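Long-range contact in conserved hypothetical protein (Methanosarcina mazei, PDB 2NR4), which is of unknown function but binds flavin mononucleotide, as a two-chain flavoprotein whose FMN-binding barrel is joined to a C-terminal helical bundle: residues V163-Q174 against E200-L211. Residues are numbered along the deposited sequence; the frame is centred on the assembly and turned at random.
Sequences VLEATVHATRYQ and EKKAMKLIYEAL. With FMN (flavin mononucleotide), chain C.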
# COMPACT_ATOMS: atom_id res chain seq x y z
N VAL A 163 -8.65 -3.12 -4.39
CA VAL A 163 -8.81 -4.58 -4.34
C VAL A 163 -8.91 -5.05 -2.89
O VAL A 163 -9.80 -5.84 -2.57
CB VAL A 163 -7.64 -5.34 -5.03
CG1 VAL A 163 -7.73 -6.89 -4.74
CG2 VAL A 163 -7.67 -5.07 -6.54
N LEU A 164 -8.05 -4.52 -2.00
CA LEU A 164 -8.08 -4.84 -0.58
C LEU A 164 -9.46 -4.51 0.02
O LEU A 164 -10.06 -5.31 0.76
CB LEU A 164 -7.01 -4.01 0.13
CG LEU A 164 -6.15 -4.67 1.17
CD1 LEU A 164 -5.49 -5.92 0.51
CD2 LEU A 164 -5.05 -3.65 1.65
N GLU A 165 -9.94 -3.29 -0.24
CA GLU A 165 -11.23 -2.87 0.27
C GLU A 165 -12.34 -3.74 -0.30
O GLU A 165 -13.21 -4.21 0.47
CB GLU A 165 -11.51 -1.37 -0.05
CG GLU A 165 -10.54 -0.42 0.67
CD GLU A 165 -10.56 -0.56 2.19
OE1 GLU A 165 -11.66 -0.62 2.77
OE2 GLU A 165 -9.48 -0.66 2.81
N ALA A 166 -12.30 -4.00 -1.60
CA ALA A 166 -13.34 -4.81 -2.26
C ALA A 166 -13.43 -6.20 -1.64
O ALA A 166 -14.54 -6.77 -1.53
CB ALA A 166 -13.10 -4.91 -3.77
N THR A 167 -12.29 -6.78 -1.28
CA THR A 167 -12.27 -8.10 -0.64
C THR A 167 -12.95 -8.03 0.74
O THR A 167 -13.75 -8.90 1.08
CB THR A 167 -10.84 -8.72 -0.51
OG1 THR A 167 -10.04 -7.93 0.39
CG2 THR A 167 -10.16 -8.73 -1.86
N VAL A 168 -12.73 -6.96 1.49
CA VAL A 168 -13.41 -6.79 2.78
C VAL A 168 -14.93 -6.72 2.55
O VAL A 168 -15.72 -7.51 3.13
CB VAL A 168 -12.86 -5.57 3.57
CG1 VAL A 168 -13.54 -5.44 4.97
CG2 VAL A 168 -11.39 -5.73 3.77
N HIS A 169 -15.35 -5.83 1.67
CA HIS A 169 -16.79 -5.69 1.40
C HIS A 169 -17.44 -6.93 0.80
O HIS A 169 -18.58 -7.26 1.15
CB HIS A 169 -17.05 -4.42 0.58
CG HIS A 169 -16.63 -3.18 1.30
ND1 HIS A 169 -16.97 -2.92 2.61
CD2 HIS A 169 -15.85 -2.14 0.91
CE1 HIS A 169 -16.45 -1.77 2.98
NE2 HIS A 169 -15.75 -1.28 1.97
N ALA A 170 -16.74 -7.64 -0.07
CA ALA A 170 -17.23 -8.90 -0.57
C ALA A 170 -17.49 -9.92 0.53
O ALA A 170 -18.48 -10.64 0.47
CB ALA A 170 -16.30 -9.47 -1.68
N THR A 171 -16.61 -10.01 1.53
CA THR A 171 -16.86 -10.94 2.64
C THR A 171 -18.07 -10.51 3.47
O THR A 171 -18.82 -11.35 4.01
CB THR A 171 -15.62 -11.15 3.58
OG1 THR A 171 -15.34 -9.97 4.32
CG2 THR A 171 -14.37 -11.60 2.82
N ARG A 172 -18.26 -9.20 3.57
CA ARG A 172 -19.41 -8.65 4.27
C ARG A 172 -20.71 -8.86 3.51
O ARG A 172 -21.75 -9.11 4.15
CB ARG A 172 -19.19 -7.18 4.59
CG ARG A 172 -18.28 -7.07 5.77
CD ARG A 172 -17.88 -5.66 5.96
NE ARG A 172 -16.95 -5.56 7.07
CZ ARG A 172 -16.26 -4.46 7.35
NH1 ARG A 172 -16.41 -3.37 6.60
NH2 ARG A 172 -15.44 -4.47 8.37
N TYR A 173 -20.65 -8.80 2.19
CA TYR A 173 -21.78 -9.14 1.35
C TYR A 173 -22.21 -10.59 1.52
O TYR A 173 -23.40 -10.91 1.43
CB TYR A 173 -21.51 -8.86 -0.12
CG TYR A 173 -22.70 -9.25 -0.94
CD1 TYR A 173 -23.85 -8.46 -0.94
CD2 TYR A 173 -22.70 -10.43 -1.69
CE1 TYR A 173 -24.98 -8.84 -1.67
CE2 TYR A 173 -23.83 -10.82 -2.42
CZ TYR A 173 -24.95 -10.01 -2.41
OH TYR A 173 -26.05 -10.38 -3.13
N GLN A 174 -21.23 -11.47 1.72
CA GLN A 174 -21.50 -12.87 2.02
C GLN A 174 -22.10 -13.00 3.42
O GLN A 174 -22.92 -13.90 3.65
CB GLN A 174 -20.22 -13.71 1.91
CG GLN A 174 -19.68 -13.88 0.49
CD GLN A 174 -18.38 -14.68 0.45
OE1 GLN A 174 -18.20 -15.55 -0.40
NE2 GLN A 174 -17.48 -14.41 1.41
N GLU A 200 -4.23 -6.29 -10.62
CA GLU A 200 -5.45 -5.79 -9.97
C GLU A 200 -6.73 -6.07 -10.74
O GLU A 200 -7.78 -6.41 -10.17
CB GLU A 200 -5.35 -4.29 -9.69
CG GLU A 200 -4.40 -3.95 -8.56
CD GLU A 200 -2.95 -4.01 -8.93
OE1 GLU A 200 -2.63 -3.85 -10.14
OE2 GLU A 200 -2.11 -4.22 -8.01
N LYS A 201 -6.65 -5.92 -12.06
CA LYS A 201 -7.84 -6.13 -12.87
C LYS A 201 -8.24 -7.61 -12.85
O LYS A 201 -9.42 -7.91 -12.74
CB LYS A 201 -7.67 -5.54 -14.28
CG LYS A 201 -7.54 -3.99 -14.28
CD LYS A 201 -7.19 -3.49 -15.71
CE LYS A 201 -6.75 -2.02 -15.72
NZ LYS A 201 -6.21 -1.63 -17.07
N LYS A 202 -7.25 -8.50 -12.86
CA LYS A 202 -7.47 -9.95 -12.67
C LYS A 202 -8.04 -10.28 -11.28
O LYS A 202 -8.95 -11.11 -11.15
CB LYS A 202 -6.18 -10.75 -12.88
CG LYS A 202 -5.72 -10.94 -14.32
CD LYS A 202 -4.73 -12.12 -14.46
CE LYS A 202 -3.53 -11.74 -15.36
NZ LYS A 202 -3.99 -11.00 -16.57
N ALA A 203 -7.52 -9.61 -10.24
CA ALA A 203 -8.01 -9.79 -8.87
C ALA A 203 -9.48 -9.43 -8.72
O ALA A 203 -10.24 -10.18 -8.12
CB ALA A 203 -7.15 -8.99 -7.87
N MET A 204 -9.89 -8.30 -9.30
CA MET A 204 -11.29 -7.90 -9.26
C MET A 204 -12.17 -8.93 -9.94
O MET A 204 -13.24 -9.24 -9.43
CB MET A 204 -11.49 -6.53 -9.93
CG MET A 204 -11.10 -5.36 -9.05
SD MET A 204 -11.84 -5.31 -7.38
CE MET A 204 -13.51 -5.33 -7.68
N LYS A 205 -11.73 -9.46 -11.07
CA LYS A 205 -12.49 -10.51 -11.77
C LYS A 205 -12.69 -11.72 -10.86
O LYS A 205 -13.79 -12.31 -10.82
CB LYS A 205 -11.76 -10.92 -13.05
CG LYS A 205 -12.66 -11.01 -14.31
CD LYS A 205 -11.81 -11.25 -15.59
CE LYS A 205 -12.32 -10.43 -16.80
NZ LYS A 205 -13.08 -11.18 -17.87
N LEU A 206 -11.66 -12.08 -10.09
CA LEU A 206 -11.80 -13.17 -9.14
C LEU A 206 -12.81 -12.91 -8.03
O LEU A 206 -13.49 -13.86 -7.58
CB LEU A 206 -10.44 -13.59 -8.57
CG LEU A 206 -9.40 -14.19 -9.53
CD1 LEU A 206 -8.19 -14.59 -8.71
CD2 LEU A 206 -9.93 -15.43 -10.30
N ILE A 207 -12.89 -11.67 -7.57
CA ILE A 207 -13.90 -11.29 -6.56
C ILE A 207 -15.33 -11.49 -7.09
O ILE A 207 -16.19 -12.05 -6.37
CB ILE A 207 -13.71 -9.83 -6.01
CG1 ILE A 207 -12.45 -9.76 -5.14
CG2 ILE A 207 -14.88 -9.44 -5.14
CD1 ILE A 207 -11.89 -8.34 -4.85
N TYR A 208 -15.55 -11.03 -8.32
CA TYR A 208 -16.82 -11.16 -9.03
C TYR A 208 -17.23 -12.63 -9.21
O TYR A 208 -18.34 -13.02 -8.80
CB TYR A 208 -16.74 -10.42 -10.36
CG TYR A 208 -17.02 -8.95 -10.24
CD1 TYR A 208 -16.23 -8.12 -9.46
CD2 TYR A 208 -18.09 -8.38 -10.91
CE1 TYR A 208 -16.48 -6.77 -9.35
CE2 TYR A 208 -18.36 -7.01 -10.81
CZ TYR A 208 -17.55 -6.21 -10.01
OH TYR A 208 -17.82 -4.85 -9.90
N GLU A 209 -16.32 -13.43 -9.79
CA GLU A 209 -16.50 -14.89 -9.89
C GLU A 209 -16.83 -15.55 -8.54
O GLU A 209 -17.69 -16.41 -8.47
CB GLU A 209 -15.27 -15.57 -10.49
CG GLU A 209 -14.96 -15.19 -11.92
CD GLU A 209 -13.62 -15.75 -12.41
OE1 GLU A 209 -13.05 -16.67 -11.77
OE2 GLU A 209 -13.12 -15.24 -13.44
N ALA A 210 -16.14 -15.14 -7.47
CA ALA A 210 -16.40 -15.69 -6.14
C ALA A 210 -17.80 -15.35 -5.65
O ALA A 210 -18.40 -16.12 -4.89
CB ALA A 210 -15.36 -15.19 -5.13
N LEU A 211 -18.33 -14.21 -6.07
CA LEU A 211 -19.67 -13.80 -5.63
C LEU A 211 -20.78 -14.26 -6.59
O LEU A 211 -21.94 -13.85 -6.44
CB LEU A 211 -19.74 -12.29 -5.41
CG LEU A 211 -18.94 -11.67 -4.26
CD1 LEU A 211 -19.15 -10.15 -4.24
CD2 LEU A 211 -19.33 -12.27 -2.92
N1 FMN C . -10.35 -12.28 9.45
C2 FMN C . -9.99 -12.35 10.78
O2 FMN C . -10.49 -13.23 11.47
N3 FMN C . -9.13 -11.42 11.32
C4 FMN C . -8.59 -10.42 10.52
O4 FMN C . -7.67 -9.73 10.93
C4A FMN C . -8.94 -10.35 9.18
N5 FMN C . -8.42 -9.36 8.36
C5A FMN C . -8.75 -9.30 7.01
C6 FMN C . -8.20 -8.30 6.20
C7 FMN C . -8.52 -8.23 4.85
C7M FMN C . -7.97 -7.10 4.04
C8 FMN C . -9.42 -9.18 4.32
C8M FMN C . -9.68 -9.26 2.86
C9 FMN C . -9.98 -10.18 5.12
C9A FMN C . -9.63 -10.25 6.48
N10 FMN C . -10.16 -11.24 7.31
C10 FMN C . -9.82 -11.29 8.65
C1' FMN C . -11.23 -12.16 6.79
C2' FMN C . -10.58 -13.48 6.40
O2' FMN C . -9.49 -13.23 5.55
C3' FMN C . -11.59 -14.30 5.64
O3' FMN C . -12.68 -14.57 6.50
C4' FMN C . -10.96 -15.57 5.08
O4' FMN C . -11.91 -16.09 4.18
C5' FMN C . -10.66 -16.60 6.18
O5' FMN C . -10.42 -17.87 5.61
P FMN C . -9.94 -19.19 6.44
O1P FMN C . -11.24 -19.92 6.82
O2P FMN C . -9.24 -18.73 7.74
O3P FMN C . -9.11 -20.05 5.48
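Knobs-into-holes packing joins helices 158-176 and 198-210 of the C-terminal three-helix unit: Ile207 of 200-211 is the knob, set into a hole formed by Val163, Ala166, Thr167 and Ala170. The segments run nearly parallel, axes 10.3 Å apart at 6°, and no hydrogen bond links them. Ile207 CD1 presses on Thr167 CG2 at 3.5 Å, tighter than usual for two carbons, the two side chains crossing at about a right angle. Ile207 CG2, anti to the backbone N, reaches Ala170 CB (3.7 Å), while CG1 carries CD1 to Ala166 CB (3.8 Å). At the N-terminal end of the contact Val163 lays CG1 on Ala203 CB (3.8 Å) and turns CG2 to Glu200; the bent chain of Met204 brings SD to Ala166 CB (3.8 Å). At the far end Leu211 CD2 meets Gln174 CG (3.8 Å) and the edge of the Tyr173 ring. A serine at Thr167 would lack CG2 and would probably leave a gap beside Ile207 CD1. Thr167 and Val168 line the FMN pocket; helix 84-92 packs on Val163, Thr167 and Ala170, while helix 179-195 touches Met204 through Ala192.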